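Local coordinates for putative calcium-regulated periplasmic protein (Bacteroides thetaiotaomicron, PDB 3DB7) that is of uncertain function but binds calcium ions and is probably a calcium-regulated periplasmic protein of the PepSY-like family, at residues A[75-79]-A[80-84]; A[6-9]-A[10-14]. All coordinates share one frame; numbering follows the deposited sequence.

Interaction 1 (A[75-79]-A[80-84]); sequences AIIPA and AIQKY
Pro78 and Ala79 lead straight into the helix that carries Ile81, Gln82 and Lys83, and the chain changes from an extended course at Ile77 and Pro78 to helical angles from Ala79 onward. Pro78 is the N-cap residue, and its carbonyl serves the first turn: Gln82 N reaches Pro78 O at 2.9 Å in a nearly straight bond, N-H...O 164°, coming in almost along the C=O axis. Ile81 N lies equally near Pro78 O, at 2.9 Å, but its N-H points poorly and the bond is weak. One residue on, Lys83 N bonds to Ala79 O at 2.9 Å.

Around this frame Ile81 packs through CG2 on Ile77 and through CD1 on Pro78. Ile77 sends its CG2 branch, anti to its own backbone N, against the start of the turn, where it lies 3.9 Å from Ile81 CG2 and 3.7 Å from Gln82 N. Its other branch ends in CD1, 3.8 Å from Gln82 OE1; the glutamine bends at chi2 (67°), which folds its amide back beside the isoleucine. Gln82 thus flanks Ile77 with its CB as well as its amide oxygen. Pro78 and Ile81 run side by side in the same direction, with Pro78 CG 3.9 Å from Ile81 CD1, and both rest on Tyr104 of strand 103-108, while Ile77 packs on Val72 of the preceding loop.

The polar bonds of the first turn are all main-chain, and the side chains add apolar packing: the former start helix 79-88, and the latter, through Ile81 and the Pro78 ring, set its apolar side toward the sheet.

Interaction 2 (A[6-9]-A[10-14]); sequences KPIQ and VTQMP. With EDO (1,2-ethanediol), chain E.
Gln12 turns back over Ile8 and Gln9, and its side chain can be followed atom by atom. CB sits 3.3 Å from Gln9 O and also borders Ile8 CB. CG, anti to the carbonyl carbon of Gln12 (chi1 -70°), stays on the flank of Gln9 O, and the extended chain beyond it carries CD back along the strand to Ile8 CB. At the tip, OE1 accepts the backbone N-H of Gln9 at 2.8 Å, an almost straight bond of 174° with the donor tilted 26° from the amide's carbonyl plane. The same oxygen lies 3.4 Å from Ile8 CB.

A main-chain bond runs the other way: Gln12 N donates to Gln9 O at 2.9 Å, with the donor well above the carbonyl plane. Gln9 is therefore gripped at both its N-H and its carbonyl by one residue, by side chain and backbone in turn. The isoleucine's CD1 meets CG of Met13, modelled as selenomethionine, at 3.9 Å, the two chains crossing at about a right angle, and both residues pack on Tyr44. A water bridges Gln9 OE1 and Val10 N. An ethanediol, probably from the crystallisation liquor, gives a 2.7 Å hydrogen bond from its O2 to Ile8 O and also bonds to Ala33 N, so it links Ile8 to strand 30-38.

Gln12 N to Gln9 O and Met13 N to Val10 O make a 3-10 turn at 10-12, and the OE1 bond ties it back to the preceding residues. The turn follows edge strand 6-8, which pairs antiparallel with strand 30-38, and joins it to helix 15-24, whose N-cap is Pro14.

In the fold
Both contacts are local turns that lead the chain into a helix, and in each a proline stands at the N-cap position: Pro78 before helix 79-88, Pro14 before helix 15-24. The centres of interaction 1 and interaction 2 are about 29 Å apart, on opposite sides of the chain's centre, and the two do not touch. Interaction 1 is partly buried, Ile81 and Pro78 packing on strand 103-108, and relies on backbone bonds and apolar packing. Interaction 2 is a surface contact at an edge strand, where a glutamine amide, a water and a solvent molecule join in, with Met13 its buried residue. Both border helix 15-24, on which Ile76 of the first and Val10 and Met13 of the second pack.

Interaction 1 (A[75-79]-A[80-84])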
loop_
_atom_site.group_PDB
_atom_site.type_symbol
_atom_site.label_atom_id
_atom_site.label_comp_id
_atom_site.label_asym_id
_atom_site.label_seq_id
_atom_site.Cartn_x
_atom_site.Cartn_y
_atom_site.Cartn_z
ATOM N N ALA A 75 8.322 -18.174 5.976
ATOM C CA ALA A 75 7.179 -19.021 6.341
ATOM C C ALA A 75 5.844 -18.265 6.264
ATOM O O ALA A 75 4.819 -18.873 6.069
ATOM C CB ALA A 75 7.372 -19.575 7.751
ATOM N N ILE A 76 5.876 -16.946 6.477
ATOM C CA ILE A 76 4.665 -16.093 6.444
ATOM C C ILE A 76 4.135 -15.884 5.017
ATOM O O ILE A 76 2.962 -15.573 4.814
ATOM C CB ILE A 76 5.025 -14.691 7.030
ATOM C CG1 ILE A 76 5.402 -14.837 8.504
ATOM C CG2 ILE A 76 3.867 -13.669 6.920
ATOM C CD1 ILE A 76 6.066 -13.577 9.105
ATOM N N ILE A 77 5.010 -15.975 4.018
ATOM C CA ILE A 77 4.670 -15.667 2.636
ATOM C C ILE A 77 4.010 -16.847 1.918
ATOM O O ILE A 77 4.577 -17.965 1.890
ATOM C CB ILE A 77 5.960 -15.279 1.860
ATOM C CG1 ILE A 77 6.720 -14.152 2.581
ATOM C CG2 ILE A 77 5.637 -14.900 0.442
ATOM C CD1 ILE A 77 8.079 -13.927 2.039
ATOM N N PRO A 78 2.806 -16.651 1.369
ATOM C CA PRO A 78 2.172 -17.773 0.667
ATOM C C PRO A 78 3.093 -18.331 -0.412
ATOM O O PRO A 78 3.784 -17.581 -1.095
ATOM C CB PRO A 78 0.898 -17.157 0.067
ATOM C CG PRO A 78 0.585 -15.953 0.960
ATOM C CD PRO A 78 1.912 -15.466 1.486
ATOM N N ALA A 79 3.094 -19.660 -0.538
ATOM C CA ALA A 79 4.041 -20.298 -1.433
ATOM C C ALA A 79 3.965 -19.766 -2.842
ATOM O O ALA A 79 4.985 -19.590 -3.509
ATOM C CB ALA A 79 3.828 -21.846 -1.431
ATOM N N ALA A 80 2.770 -19.489 -3.335
ATOM C CA ALA A 80 2.659 -19.057 -4.729
ATOM C C ALA A 80 3.283 -17.673 -4.896
ATOM O O ALA A 80 3.898 -17.358 -5.907
ATOM C CB ALA A 80 1.192 -18.980 -5.210
ATOM N N ILE A 81 3.198 -16.859 -3.845
ATOM C CA ILE A 81 3.778 -15.499 -3.921
ATOM C C ILE A 81 5.322 -15.605 -3.822
ATOM O O ILE A 81 6.069 -14.976 -4.557
ATOM C CB ILE A 81 3.213 -14.595 -2.843
ATOM C CG1 ILE A 81 1.736 -14.308 -3.157
ATOM C CG2 ILE A 81 4.016 -13.295 -2.703
ATOM C CD1 ILE A 81 0.952 -13.468 -2.085
ATOM N N GLN A 82 5.800 -16.486 -2.947
ATOM C CA GLN A 82 7.244 -16.702 -2.770
ATOM C C GLN A 82 7.874 -17.211 -4.067
ATOM O O GLN A 82 8.955 -16.811 -4.484
ATOM C CB GLN A 82 7.473 -17.646 -1.602
ATOM C CG GLN A 82 8.910 -18.066 -1.420
ATOM C CD GLN A 82 9.856 -16.955 -1.000
ATOM O OE1 GLN A 82 9.479 -15.762 -0.936
ATOM N NE2 GLN A 82 11.110 -17.331 -0.736
ATOM N N LYS A 83 7.143 -18.078 -4.770
ATOM C CA LYS A 83 7.625 -18.589 -6.025
ATOM C C LYS A 83 7.644 -17.495 -7.065
ATOM O O LYS A 83 8.618 -17.395 -7.775
ATOM C CB LYS A 83 6.820 -19.779 -6.544
ATOM C CG LYS A 83 7.357 -20.332 -7.842
ATOM C CD LYS A 83 6.771 -21.639 -8.230
ATOM C CE LYS A 83 7.207 -22.049 -9.588
ATOM N NZ LYS A 83 6.665 -23.420 -10.015
ATOM N N TYR A 84 6.596 -16.659 -7.146
ATOM C CA TYR A 84 6.599 -15.563 -8.110
ATOM C C TYR A 84 7.795 -14.631 -7.868
ATOM O O TYR A 84 8.484 -14.205 -8.796
ATOM C CB TYR A 84 5.248 -14.761 -8.040
ATOM C CG TYR A 84 5.096 -13.782 -9.141
ATOM C CD1 TYR A 84 4.537 -14.173 -10.316
ATOM C CD2 TYR A 84 5.637 -12.499 -9.040
ATOM C CE1 TYR A 84 4.494 -13.329 -11.389
ATOM C CE2 TYR A 84 5.546 -11.653 -10.093
ATOM C CZ TYR A 84 4.983 -12.081 -11.271
ATOM O OH TYR A 84 4.961 -11.261 -12.404
#

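Interaction 2 (A[6-9]-A[10-14])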
loop_
_atom_site.group_PDB
_atom_site.type_symbol
_atom_site.label_atom_id
_atom_site.label_comp_id
_atom_site.label_asym_id
_atom_site.label_seq_id
_atom_site.Cartn_x
_atom_site.Cartn_y
_atom_site.Cartn_z
ATOM N N LYS A 6 -2.676 3.184 22.720
ATOM C CA LYS A 6 -2.602 2.727 24.093
ATOM C C LYS A 6 -1.518 1.675 24.238
ATOM O O LYS A 6 -1.681 0.545 23.773
ATOM C CB LYS A 6 -3.934 2.140 24.491
ATOM C CG LYS A 6 -3.973 1.660 25.901
ATOM N N PRO A 7 -0.406 2.026 24.899
ATOM C CA PRO A 7 0.650 1.037 25.098
ATOM C C PRO A 7 0.139 -0.082 25.984
ATOM O O PRO A 7 -0.701 0.153 26.868
ATOM C CB PRO A 7 1.820 1.842 25.700
ATOM C CG PRO A 7 1.253 3.131 26.071
ATOM C CD PRO A 7 -0.034 3.359 25.397
ATOM N N ILE A 8 0.547 -1.297 25.652
ATOM C CA ILE A 8 0.127 -2.500 26.347
ATOM C C ILE A 8 1.276 -3.450 26.464
ATOM O O ILE A 8 2.290 -3.321 25.794
ATOM C CB ILE A 8 -1.019 -3.246 25.633
ATOM C CG1 ILE A 8 -0.649 -3.580 24.190
ATOM C CG2 ILE A 8 -2.296 -2.411 25.594
ATOM C CD1 ILE A 8 -1.731 -4.405 23.434
ATOM N N GLN A 9 1.088 -4.447 27.307
ATOM C CA GLN A 9 2.025 -5.541 27.376
ATOM C C GLN A 9 1.639 -6.505 26.258
ATOM O O GLN A 9 0.487 -6.591 25.841
ATOM C CB GLN A 9 1.964 -6.241 28.747
ATOM C CG GLN A 9 2.344 -5.327 29.946
ATOM C CD GLN A 9 3.765 -4.746 29.838
ATOM O OE1 GLN A 9 4.614 -5.262 29.112
ATOM N NE2 GLN A 9 4.019 -3.669 30.578
ATOM N N VAL A 10 2.621 -7.244 25.782
ATOM C CA VAL A 10 2.370 -8.302 24.816
ATOM C C VAL A 10 1.337 -9.306 25.304
ATOM O O VAL A 10 0.535 -9.762 24.543
ATOM C CB VAL A 10 3.659 -9.060 24.467
ATOM C CG1 VAL A 10 3.368 -10.210 23.523
ATOM C CG2 VAL A 10 4.653 -8.085 23.783
ATOM N N THR A 11 1.316 -9.566 26.595
ATOM C CA THR A 11 0.315 -10.490 27.134
ATOM C C THR A 11 -1.105 -9.959 27.067
ATOM O O THR A 11 -2.051 -10.703 27.309
ATOM C CB THR A 11 0.656 -10.873 28.616
ATOM O OG1 THR A 11 0.886 -9.673 29.362
ATOM C CG2 THR A 11 1.910 -11.779 28.725
ATOM N N GLN A 12 -1.268 -8.684 26.737
ATOM C CA GLN A 12 -2.611 -8.128 26.540
ATOM C C GLN A 12 -3.102 -8.226 25.114
ATOM O O GLN A 12 -4.242 -7.857 24.808
ATOM C CB GLN A 12 -2.657 -6.643 26.942
ATOM C CG GLN A 12 -2.522 -6.471 28.419
ATOM C CD GLN A 12 -2.404 -5.021 28.804
ATOM O OE1 GLN A 12 -1.286 -4.452 28.845
ATOM N NE2 GLN A 12 -3.543 -4.425 29.156
HETATM N N MSE A 13 -2.225 -8.691 24.228
HETATM C CA MSE A 13 -2.583 -8.939 22.827
HETATM C C MSE A 13 -3.370 -10.245 22.651
HETATM O O MSE A 13 -3.227 -11.205 23.438
HETATM C CB MSE A 13 -1.317 -9.002 21.931
HETATM C CG MSE A 13 -0.416 -7.765 22.004
HETATM SE SE MSE A 13 1.224 -7.880 20.995
HETATM C CE MSE A 13 0.308 -7.525 19.333
ATOM N N PRO A 14 -4.173 -10.337 21.572
ATOM C CA PRO A 14 -4.829 -11.632 21.332
ATOM C C PRO A 14 -3.824 -12.776 21.323
ATOM O O PRO A 14 -2.693 -12.611 20.874
ATOM C CB PRO A 14 -5.422 -11.473 19.935
ATOM C CG PRO A 14 -5.626 -9.976 19.817
ATOM C CD PRO A 14 -4.456 -9.350 20.515
HETATM C C1 EDO E . 6.847 -4.020 25.753
HETATM O O1 EDO E . 6.682 -3.524 27.091
HETATM C C2 EDO E . 5.467 -3.934 25.128
HETATM O O2 EDO E . 4.878 -2.611 25.226
HETATM O O HOH W 1 5.271 -6.924 27.070
#